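Local structure of alcohol dehydrogenase IV (Corynebacterium glutamicum, 3IV7) at residues A169-W183 / H256-L268. The protein probably acts as an NAD-dependent maleylacetate reductase of the iron-containing alcohol dehydrogenase family. Sequence-based numbering, arbitrary orientation.
Sequences ASGLNGLAHCIDSLW and HAQTHATVLPYVL
Leu264 drives its side chain into helix 169-181 as a knob among Leu172, Leu175, Ala176 and Ile179. Its CD1 lies 3.9 Å from Ile179 CB and its CD2 3.7 Å from Ala176 N, because chi1 of 176° swings CG away from the backbone N of Leu264. Where helix 256-271 begins, small residues allow closer packing: Ala169 CB meets Ala257 CB at 3.7 Å, and Ala261 CB lies against Leu172 CB. At the other end Leu268 CD1 touches the edge of the Trp183 indole, 3.6 Å from CH2, and also reaches Ile179 CG2. Trp183 NE1 is tethered to Asp180 OD1 over 2.7 Å.

The polar contacts centre on Asn173. Its ND2 gives a weak, bent hydrogen bond to His256 NE2 (2.8 Å, 124°), while OD1 sits over one face of the His260 ring, 3.4 Å from CG, without bonding to it. His260 ND1 instead pairs with His241, and Asp180 OD2 with His242. Asn173, His177, His242 and His256 probably correspond to the family's metal-ligand positions, asparagine replacing the usual aspartate.

The axes of segments 169-181 and 256-268 approach to 7.5 Å and cross at 55°, buried between helices 240-250 and 291-301, which touch Ala176 and Leu175 respectively.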
loop_
_atom_site.group_PDB
_atom_site.type_symbol
_atom_site.label_atom_id
_atom_site.label_comp_id
_atom_site.label_asym_id
_atom_site.label_seq_id
_atom_site.Cartn_x
_atom_site.Cartn_y
_atom_site.Cartn_z
ATOM N N ALA A 169 -15.233 3.766 -20.375
ATOM C CA ALA A 169 -14.074 4.542 -20.782
ATOM C C ALA A 169 -13.267 4.960 -19.580
ATOM O O ALA A 169 -12.038 4.828 -19.584
ATOM C CB ALA A 169 -14.477 5.749 -21.608
ATOM N N SER A 170 -13.946 5.442 -18.533
ATOM C CA SER A 170 -13.251 5.864 -17.313
ATOM C C SER A 170 -12.623 4.675 -16.623
ATOM O O SER A 170 -11.517 4.780 -16.085
ATOM C CB SER A 170 -14.186 6.614 -16.330
ATOM O OG SER A 170 -13.464 7.026 -15.162
ATOM N N GLY A 171 -13.307 3.543 -16.609
ATOM C CA GLY A 171 -12.703 2.312 -16.011
ATOM C C GLY A 171 -11.422 1.891 -16.723
ATOM O O GLY A 171 -10.458 1.436 -16.099
ATOM N N LEU A 172 -11.399 2.058 -18.037
ATOM C CA LEU A 172 -10.216 1.701 -18.817
ATOM C C LEU A 172 -9.115 2.728 -18.610
ATOM O O LEU A 172 -7.938 2.406 -18.746
ATOM C CB LEU A 172 -10.583 1.552 -20.293
ATOM C CG LEU A 172 -11.476 0.324 -20.581
ATOM C CD1 LEU A 172 -12.012 0.371 -22.003
ATOM C CD2 LEU A 172 -10.731 -0.986 -20.348
ATOM N N ASN A 173 -9.495 3.972 -18.286
ATOM C CA ASN A 173 -8.523 4.995 -17.830
ATOM C C ASN A 173 -7.824 4.458 -16.565
ATOM O O ASN A 173 -6.576 4.438 -16.469
ATOM C CB ASN A 173 -9.280 6.266 -17.533
ATOM C CG ASN A 173 -8.391 7.444 -17.104
ATOM O OD1 ASN A 173 -7.146 7.372 -17.025
ATOM N ND2 ASN A 173 -9.044 8.513 -16.776
ATOM N N GLY A 174 -8.629 3.934 -15.647
ATOM C CA GLY A 174 -8.123 3.335 -14.414
ATOM C C GLY A 174 -7.251 2.136 -14.734
ATOM O O GLY A 174 -6.184 1.980 -14.168
ATOM N N LEU A 175 -7.667 1.345 -15.730
ATOM C CA LEU A 175 -6.895 0.204 -16.158
ATOM C C LEU A 175 -5.518 0.616 -16.729
ATOM O O LEU A 175 -4.525 -0.078 -16.505
ATOM C CB LEU A 175 -7.672 -0.634 -17.168
ATOM C CG LEU A 175 -7.190 -2.057 -17.315
ATOM C CD1 LEU A 175 -7.254 -2.746 -15.971
ATOM C CD2 LEU A 175 -8.045 -2.856 -18.416
ATOM N N ALA A 176 -5.475 1.752 -17.435
ATOM C CA ALA A 176 -4.262 2.255 -17.998
ATOM C C ALA A 176 -3.293 2.650 -16.900
ATOM O O ALA A 176 -2.096 2.415 -17.028
ATOM C CB ALA A 176 -4.542 3.435 -18.890
ATOM N N HIS A 177 -3.814 3.247 -15.823
ATOM C CA HIS A 177 -2.984 3.591 -14.666
ATOM C C HIS A 177 -2.269 2.317 -14.196
ATOM O O HIS A 177 -1.074 2.335 -13.938
ATOM C CB HIS A 177 -3.813 4.194 -13.514
ATOM C CG HIS A 177 -4.366 5.561 -13.794
ATOM N ND1 HIS A 177 -3.742 6.464 -14.635
ATOM C CD2 HIS A 177 -5.401 6.231 -13.228
ATOM C CE1 HIS A 177 -4.426 7.598 -14.642
ATOM N NE2 HIS A 177 -5.433 7.486 -13.792
ATOM N N CYS A 178 -2.985 1.194 -14.155
ATOM C CA CYS A 178 -2.374 -0.056 -13.725
ATOM C C CYS A 178 -1.333 -0.522 -14.702
ATOM O O CYS A 178 -0.217 -0.806 -14.333
ATOM C CB CYS A 178 -3.408 -1.179 -13.596
ATOM S SG CYS A 178 -4.690 -0.913 -12.446
ATOM N N ILE A 179 -1.736 -0.677 -15.948
ATOM C CA ILE A 179 -0.878 -1.307 -16.939
ATOM C C ILE A 179 0.393 -0.522 -17.260
ATOM O O ILE A 179 1.480 -1.067 -17.228
ATOM C CB ILE A 179 -1.668 -1.696 -18.214
ATOM C CG1 ILE A 179 -2.682 -2.805 -17.840
ATOM C CG2 ILE A 179 -0.673 -2.210 -19.305
ATOM C CD1 ILE A 179 -3.661 -3.251 -18.956
ATOM N N ASP A 180 0.261 0.765 -17.525
ATOM C CA ASP A 180 1.445 1.593 -17.817
ATOM C C ASP A 180 2.410 1.581 -16.617
ATOM O O ASP A 180 3.636 1.581 -16.796
ATOM C CB ASP A 180 1.026 2.992 -18.113
ATOM C CG ASP A 180 1.997 3.737 -19.006
ATOM O OD1 ASP A 180 2.705 3.114 -19.861
ATOM O OD2 ASP A 180 1.950 4.989 -18.924
ATOM N N SER A 181 1.845 1.518 -15.401
ATOM C CA SER A 181 2.640 1.536 -14.182
ATOM C C SER A 181 3.558 0.304 -14.064
ATOM O O SER A 181 4.607 0.358 -13.402
ATOM C CB SER A 181 1.738 1.673 -12.960
ATOM O OG SER A 181 1.212 3.009 -12.845
ATOM N N LEU A 182 3.172 -0.789 -14.727
ATOM C CA LEU A 182 3.964 -2.006 -14.737
ATOM C C LEU A 182 5.350 -1.841 -15.359
ATOM O O LEU A 182 6.252 -2.613 -15.049
ATOM C CB LEU A 182 3.196 -3.153 -15.407
ATOM C CG LEU A 182 1.924 -3.589 -14.650
ATOM C CD1 LEU A 182 1.195 -4.689 -15.374
ATOM C CD2 LEU A 182 2.278 -4.003 -13.212
ATOM N N TRP A 183 5.502 -0.870 -16.269
ATOM C CA TRP A 183 6.826 -0.524 -16.829
ATOM C C TRP A 183 7.068 0.988 -16.613
ATOM O O TRP A 183 7.780 1.632 -17.375
ATOM C CB TRP A 183 6.933 -0.912 -18.330
ATOM C CG TRP A 183 5.780 -0.468 -19.111
ATOM C CD1 TRP A 183 5.424 0.829 -19.381
ATOM C CD2 TRP A 183 4.749 -1.286 -19.672
ATOM N NE1 TRP A 183 4.227 0.863 -20.043
ATOM C CE2 TRP A 183 3.791 -0.418 -20.244
ATOM C CE3 TRP A 183 4.531 -2.657 -19.740
ATOM C CZ2 TRP A 183 2.646 -0.883 -20.866
ATOM C CZ3 TRP A 183 3.407 -3.112 -20.382
ATOM C CH2 TRP A 183 2.473 -2.225 -20.933
ATOM N N HIS A 256 -10.810 12.900 -22.480
ATOM C CA HIS A 256 -9.887 12.246 -21.592
ATOM C C HIS A 256 -10.071 10.715 -21.459
ATOM O O HIS A 256 -9.196 9.989 -21.809
ATOM C CB HIS A 256 -9.933 12.914 -20.218
ATOM C CG HIS A 256 -9.064 12.254 -19.202
ATOM N ND1 HIS A 256 -7.760 12.635 -18.991
ATOM C CD2 HIS A 256 -9.295 11.207 -18.367
ATOM C CE1 HIS A 256 -7.232 11.884 -18.032
ATOM N NE2 HIS A 256 -8.144 11.014 -17.632
ATOM N N ALA A 257 -11.214 10.260 -20.935
ATOM C CA ALA A 257 -11.415 8.821 -20.665
ATOM C C ALA A 257 -11.325 7.975 -21.949
ATOM O O ALA A 257 -10.644 6.943 -21.981
ATOM C CB ALA A 257 -12.802 8.594 -19.940
ATOM N N GLN A 258 -11.977 8.445 -23.016
ATOM C CA GLN A 258 -11.941 7.767 -24.309
ATOM C C GLN A 258 -10.521 7.666 -24.890
ATOM O O GLN A 258 -10.187 6.683 -25.543
ATOM C CB GLN A 258 -12.845 8.461 -25.326
ATOM C CG GLN A 258 -14.341 8.264 -25.088
ATOM C CD GLN A 258 -14.876 9.088 -23.924
ATOM O OE1 GLN A 258 -14.198 10.002 -23.413
ATOM N NE2 GLN A 258 -16.072 8.743 -23.472
ATOM N N THR A 259 -9.710 8.697 -24.696
ATOM C CA THR A 259 -8.364 8.697 -25.241
ATOM C C THR A 259 -7.538 7.643 -24.505
ATOM O O THR A 259 -6.856 6.825 -25.120
ATOM C CB THR A 259 -7.699 10.083 -25.114
ATOM O OG1 THR A 259 -8.389 11.020 -25.966
ATOM C CG2 THR A 259 -6.249 10.015 -25.524
ATOM N N HIS A 260 -7.630 7.647 -23.188
ATOM C CA HIS A 260 -6.955 6.643 -22.388
ATOM C C HIS A 260 -7.420 5.240 -22.794
ATOM O O HIS A 260 -6.604 4.373 -23.038
ATOM C CB HIS A 260 -7.208 6.872 -20.905
ATOM C CG HIS A 260 -6.315 7.898 -20.306
ATOM N ND1 HIS A 260 -5.086 7.583 -19.775
ATOM C CD2 HIS A 260 -6.428 9.248 -20.230
ATOM C CE1 HIS A 260 -4.505 8.687 -19.339
ATOM N NE2 HIS A 260 -5.291 9.712 -19.618
ATOM N N ALA A 261 -8.740 5.060 -22.930
ATOM C CA ALA A 261 -9.296 3.778 -23.283
ATOM C C ALA A 261 -8.781 3.303 -24.612
ATOM O O ALA A 261 -8.379 2.145 -24.747
ATOM C CB ALA A 261 -10.835 3.828 -23.297
ATOM N N THR A 262 -8.754 4.202 -25.580
ATOM C CA THR A 262 -8.350 3.875 -26.939
ATOM C C THR A 262 -6.861 3.578 -27.064
ATOM O O THR A 262 -6.472 2.615 -27.706
ATOM C CB THR A 262 -8.714 5.004 -27.905
ATOM O OG1 THR A 262 -10.126 5.238 -27.849
ATOM C CG2 THR A 262 -8.288 4.651 -29.367
ATOM N N VAL A 263 -6.041 4.396 -26.425
ATOM C CA VAL A 263 -4.591 4.291 -26.563
ATOM C C VAL A 263 -3.986 3.061 -25.852
ATOM O O VAL A 263 -3.020 2.450 -26.355
ATOM C CB VAL A 263 -3.914 5.584 -26.071
ATOM C CG1 VAL A 263 -2.416 5.390 -25.942
ATOM C CG2 VAL A 263 -4.235 6.736 -27.036
ATOM N N LEU A 264 -4.569 2.692 -24.704
ATOM C CA LEU A 264 -4.048 1.613 -23.858
ATOM C C LEU A 264 -3.669 0.315 -24.578
ATOM O O LEU A 264 -2.544 -0.150 -24.446
ATOM C CB LEU A 264 -5.023 1.327 -22.713
ATOM C CG LEU A 264 -4.663 0.141 -21.789
ATOM C CD1 LEU A 264 -3.269 0.305 -21.176
ATOM C CD2 LEU A 264 -5.744 -0.032 -20.697
ATOM N N PRO A 265 -4.599 -0.278 -25.350
ATOM C CA PRO A 265 -4.216 -1.547 -25.985
ATOM C C PRO A 265 -3.036 -1.443 -26.935
ATOM O O PRO A 265 -2.302 -2.417 -27.119
ATOM C CB PRO A 265 -5.460 -1.938 -26.748
ATOM C CG PRO A 265 -6.224 -0.585 -26.943
ATOM C CD PRO A 265 -5.974 0.131 -25.707
ATOM N N TYR A 266 -2.866 -0.280 -27.553
ATOM C CA TYR A 266 -1.748 -0.045 -28.489
ATOM C C TYR A 266 -0.412 0.077 -27.736
ATOM O O TYR A 266 0.605 -0.475 -28.169
ATOM C CB TYR A 266 -2.046 1.194 -29.402
ATOM C CG TYR A 266 -3.269 0.932 -30.225
ATOM C CD1 TYR A 266 -3.205 0.085 -31.331
ATOM C CD2 TYR A 266 -4.508 1.357 -29.803
ATOM C CE1 TYR A 266 -4.321 -0.285 -31.998
ATOM C CE2 TYR A 266 -5.631 1.025 -30.483
ATOM C CZ TYR A 266 -5.541 0.187 -31.584
ATOM O OH TYR A 266 -6.676 -0.165 -32.281
ATOM N N VAL A 267 -0.432 0.716 -26.572
ATOM C CA VAL A 267 0.794 0.802 -25.750
ATOM C C VAL A 267 1.100 -0.562 -25.162
ATOM O O VAL A 267 2.254 -0.974 -25.118
ATOM C CB VAL A 267 0.696 1.822 -24.675
ATOM C CG1 VAL A 267 1.981 1.818 -23.842
ATOM C CG2 VAL A 267 0.422 3.229 -25.289
ATOM N N LEU A 268 0.068 -1.300 -24.778
ATOM C CA LEU A 268 0.287 -2.657 -24.284
ATOM C C LEU A 268 0.905 -3.523 -25.375
ATOM O O LEU A 268 1.943 -4.178 -25.147
ATOM C CB LEU A 268 -0.990 -3.284 -23.801
ATOM C CG LEU A 268 -0.847 -4.698 -23.251
ATOM C CD1 LEU A 268 0.214 -4.741 -22.112
ATOM C CD2 LEU A 268 -2.194 -5.169 -22.771
#